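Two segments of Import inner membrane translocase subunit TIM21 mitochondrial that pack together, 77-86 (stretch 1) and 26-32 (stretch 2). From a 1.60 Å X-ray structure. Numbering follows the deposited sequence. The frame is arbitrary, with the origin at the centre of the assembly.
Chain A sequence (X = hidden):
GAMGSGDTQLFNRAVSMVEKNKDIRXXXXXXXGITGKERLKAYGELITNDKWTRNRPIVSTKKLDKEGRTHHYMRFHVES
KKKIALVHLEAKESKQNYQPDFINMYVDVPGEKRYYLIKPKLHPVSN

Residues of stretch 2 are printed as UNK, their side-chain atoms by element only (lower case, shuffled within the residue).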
# COMPACT_ATOMS: atom_id res chain seq x y z
N HIS A 77 3.47 -1.70 5.40
CA HIS A 77 3.20 -3.11 5.44
C HIS A 77 1.89 -3.42 6.11
O HIS A 77 1.40 -2.62 6.91
CB HIS A 77 4.28 -3.86 6.22
CG HIS A 77 5.63 -3.85 5.57
ND1 HIS A 77 6.56 -2.86 5.80
CD2 HIS A 77 6.20 -4.72 4.71
CE1 HIS A 77 7.66 -3.13 5.10
NE2 HIS A 77 7.47 -4.25 4.44
N VAL A 78 1.35 -4.59 5.78
CA VAL A 78 0.12 -5.10 6.39
C VAL A 78 0.52 -6.52 6.77
O VAL A 78 1.00 -7.29 5.93
CB VAL A 78 -1.08 -5.09 5.43
CG1 VAL A 78 -2.28 -5.77 6.10
CG2 VAL A 78 -1.44 -3.65 5.07
N GLU A 79 0.33 -6.86 8.04
CA GLU A 79 0.74 -8.16 8.55
C GLU A 79 -0.38 -9.00 9.14
O GLU A 79 -1.18 -8.50 9.93
CB GLU A 79 1.81 -7.96 9.62
CG GLU A 79 2.25 -9.26 10.29
CD GLU A 79 3.26 -9.07 11.41
OE1 GLU A 79 3.59 -10.07 12.07
OE2 GLU A 79 3.72 -7.93 11.64
N SER A 80 -0.42 -10.27 8.76
CA SER A 80 -1.39 -11.22 9.33
C SER A 80 -0.53 -12.14 10.19
O SER A 80 0.69 -12.02 10.21
CB SER A 80 -2.08 -12.04 8.24
OG SER A 80 -1.15 -12.91 7.59
N LYS A 81 -1.17 -13.07 10.89
CA LYS A 81 -0.40 -14.00 11.72
C LYS A 81 0.51 -14.90 10.87
O LYS A 81 1.44 -15.53 11.40
CB LYS A 81 -1.35 -14.88 12.54
CG LYS A 81 -2.16 -14.13 13.57
CD LYS A 81 -3.26 -15.02 14.15
CE LYS A 81 -4.22 -14.22 15.02
NZ LYS A 81 -5.44 -15.01 15.34
N LYS A 82 0.27 -14.97 9.57
CA LYS A 82 1.07 -15.83 8.71
C LYS A 82 1.94 -15.15 7.66
O LYS A 82 2.92 -15.73 7.21
CB LYS A 82 0.17 -16.85 8.01
CG LYS A 82 -0.73 -17.62 8.96
CD LYS A 82 -1.41 -18.79 8.29
CE LYS A 82 -0.43 -19.94 8.11
NZ LYS A 82 -1.12 -21.23 7.84
N LYS A 83 1.58 -13.93 7.27
CA LYS A 83 2.33 -13.25 6.21
C LYS A 83 2.47 -11.74 6.40
O LYS A 83 1.70 -11.11 7.12
CB LYS A 83 1.62 -13.48 4.87
CG LYS A 83 1.39 -14.94 4.50
CD LYS A 83 2.68 -15.66 4.14
CE LYS A 83 3.23 -15.19 2.81
NZ LYS A 83 4.38 -16.04 2.37
N ILE A 84 3.46 -11.16 5.73
CA ILE A 84 3.65 -9.73 5.77
C ILE A 84 3.65 -9.25 4.32
O ILE A 84 4.39 -9.78 3.48
CB ILE A 84 4.98 -9.33 6.43
CG1 ILE A 84 4.93 -9.67 7.92
CG2 ILE A 84 5.22 -7.83 6.25
CD1 ILE A 84 6.20 -9.32 8.68
N ALA A 85 2.81 -8.27 4.02
CA ALA A 85 2.75 -7.72 2.66
C ALA A 85 3.42 -6.36 2.65
O ALA A 85 3.44 -5.66 3.65
CB ALA A 85 1.29 -7.58 2.21
N LEU A 86 4.01 -6.01 1.50
CA LEU A 86 4.58 -4.69 1.32
C LEU A 86 3.62 -4.01 0.36
O LEU A 86 3.29 -4.57 -0.68
CB LEU A 86 5.98 -4.78 0.68
CG LEU A 86 6.59 -3.43 0.26
CD1 LEU A 86 6.66 -2.46 1.43
CD2 LEU A 86 7.98 -3.69 -0.27
N UNK A 26 -6.76 -13.11 1.19
CA UNK A 26 -6.47 -14.50 0.86
C UNK A 26 -4.96 -14.69 0.70
O UNK A 26 -4.41 -15.69 1.15
c UNK A 26 -7.18 -14.90 -0.43
o UNK A 26 -6.94 -16.26 -0.74
N UNK A 27 -4.29 -13.73 0.06
CA UNK A 27 -2.85 -13.82 -0.12
C UNK A 27 -2.14 -13.77 1.23
O UNK A 27 -1.08 -14.38 1.41
c UNK A 27 -2.24 -11.44 -3.19
c UNK A 27 -2.48 -13.94 -3.16
c UNK A 27 -2.34 -12.67 -1.01
c UNK A 27 -2.85 -12.65 -2.46
N UNK A 28 -2.72 -13.05 2.18
CA UNK A 28 -2.14 -12.93 3.51
C UNK A 28 -2.52 -14.12 4.38
O UNK A 28 -2.05 -14.24 5.51
c UNK A 28 -2.61 -11.64 4.19
c UNK A 28 -2.81 -9.16 4.26
c UNK A 28 -2.03 -10.33 3.67
c UNK A 28 -0.55 -10.24 4.04
N UNK A 29 -3.35 -15.00 3.83
CA UNK A 29 -3.80 -16.19 4.53
C UNK A 29 -4.44 -15.82 5.86
O UNK A 29 -4.14 -16.40 6.91
c UNK A 29 -0.90 -18.63 3.64
c UNK A 29 -2.62 -17.15 4.75
o UNK A 29 -0.85 -19.41 4.59
c UNK A 29 -2.08 -17.71 3.44
n UNK A 29 0.07 -18.57 2.72
N UNK A 30 -5.33 -14.83 5.80
CA UNK A 30 -6.05 -14.37 6.99
C UNK A 30 -6.90 -15.47 7.59
O UNK A 30 -7.47 -16.28 6.87
s UNK A 30 -6.11 -11.67 6.25
c UNK A 30 -6.97 -13.20 6.66
N UNK A 31 -6.96 -15.48 8.92
CA UNK A 31 -7.76 -16.44 9.67
C UNK A 31 -9.15 -15.80 9.70
O UNK A 31 -9.54 -15.20 10.69
c UNK A 31 -7.20 -16.57 11.09
o UNK A 31 -7.47 -17.85 13.06
c UNK A 31 -7.89 -17.64 11.90
o UNK A 31 -8.84 -18.26 11.39
N UNK A 32 -9.89 -15.91 8.59
CA UNK A 32 -11.23 -15.33 8.50
C UNK A 32 -12.25 -16.44 8.58
O UNK A 32 -12.26 -17.35 7.75
o UNK A 32 -10.35 -12.87 5.93
o UNK A 32 -9.98 -12.88 8.09
c UNK A 32 -11.42 -14.57 7.19
c UNK A 32 -10.51 -13.36 7.07
O HOH W 1 -2.59 -20.99 5.73

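Position 26 carries one carbon and then one oxygen, the short hydroxyl side chain of Ser-26. It lies in the last turn of a helix, exposed and too far from stretch 1 to touch it, so a small polar group is easily accommodated there.

At position 27 there are four carbons, forked at the second, with the branching carbon one bond beyond CB. The side chain makes no close contact with stretch 1; only the backbone comes close, with O of position 27 4.0 Å from CG of Lys-83. This is Leu-27, with chi1 in m and chi2 in t and CA-to-CB pointing sideways. A partly exposed helical site tolerates a leucine whose methyls take no part in this contact.

Position 28 has the same four carbons with the same fork, but these are buried against the strands. One terminal methyl lies 3.7 Å from CB of Ala-85, and the other 3.9 Å from CG1 of Val-78. The residue is Leu-28, and the methyls are CD2 and CD1 respectively. Although CA-to-CB points sideways, the end of the side chain comes nearer, so the fork spreads its two methyls over neighbouring residues of the paired strands. A hydrocarbon suits this site, since it packs on the methyls of Val-78 and Ala-85 and on the aliphatic stem of Lys-83, whose CB is 4.0 Å from CD2 of Leu-28 while its end leads away.

At position 29 three carbons run in line, the third bearing one oxygen and one nitrogen. The oxygen lies 3.6 Å from CE of Lys-82, the nitrogen 4.2 Å from CD of Lys-83. A carboxamide with two carbons before it is Gln-29. Phi is positive here (56°), as the chain leaves the helix in a Schellman motif, and N of Gln-29 still bonds back to O of Ser-26 at 3.0 Å. A water links two side chains, donating to OE1 of Gln-29 at 2.6 Å and accepting from NZ of Lys-82 at 2.6 Å. A long polar side chain suits this solvent-facing edge.

Position 30 shows one carbon and one sulfur, which defines Cys-30. Its CA-to-CB bond points away from stretch 1, so the thiol takes no part in the contact; a small side chain is compatible with this site.

Position 31 has two carbons, the second carrying two oxygens, one of which lies 4.2 Å from NZ of Lys-81. This is the carboxylate of Asp-31, and the oxygen is OD2. The distance is beyond a salt bridge, but the opposite charges still favour each other.

Position 32 repeats that pattern and is Asp-32, out of reach of stretch 1; both its carboxylate oxygens are hydrogen-bonded just outside the stretch.

The contact works through one buried leucine and one precise hydrogen bond. Ser-80 OG donates to O of Leu-28 at 2.6 Å, while the same OG accepts from N of Lys-82 (3.2 Å) and N of Lys-83 (2.9 Å). The hydroxyl thus holds the turn together and ties it to the helix end, beside the apolar packing of Leu-28.

Stretch 2 (26-32) SLLQCDD
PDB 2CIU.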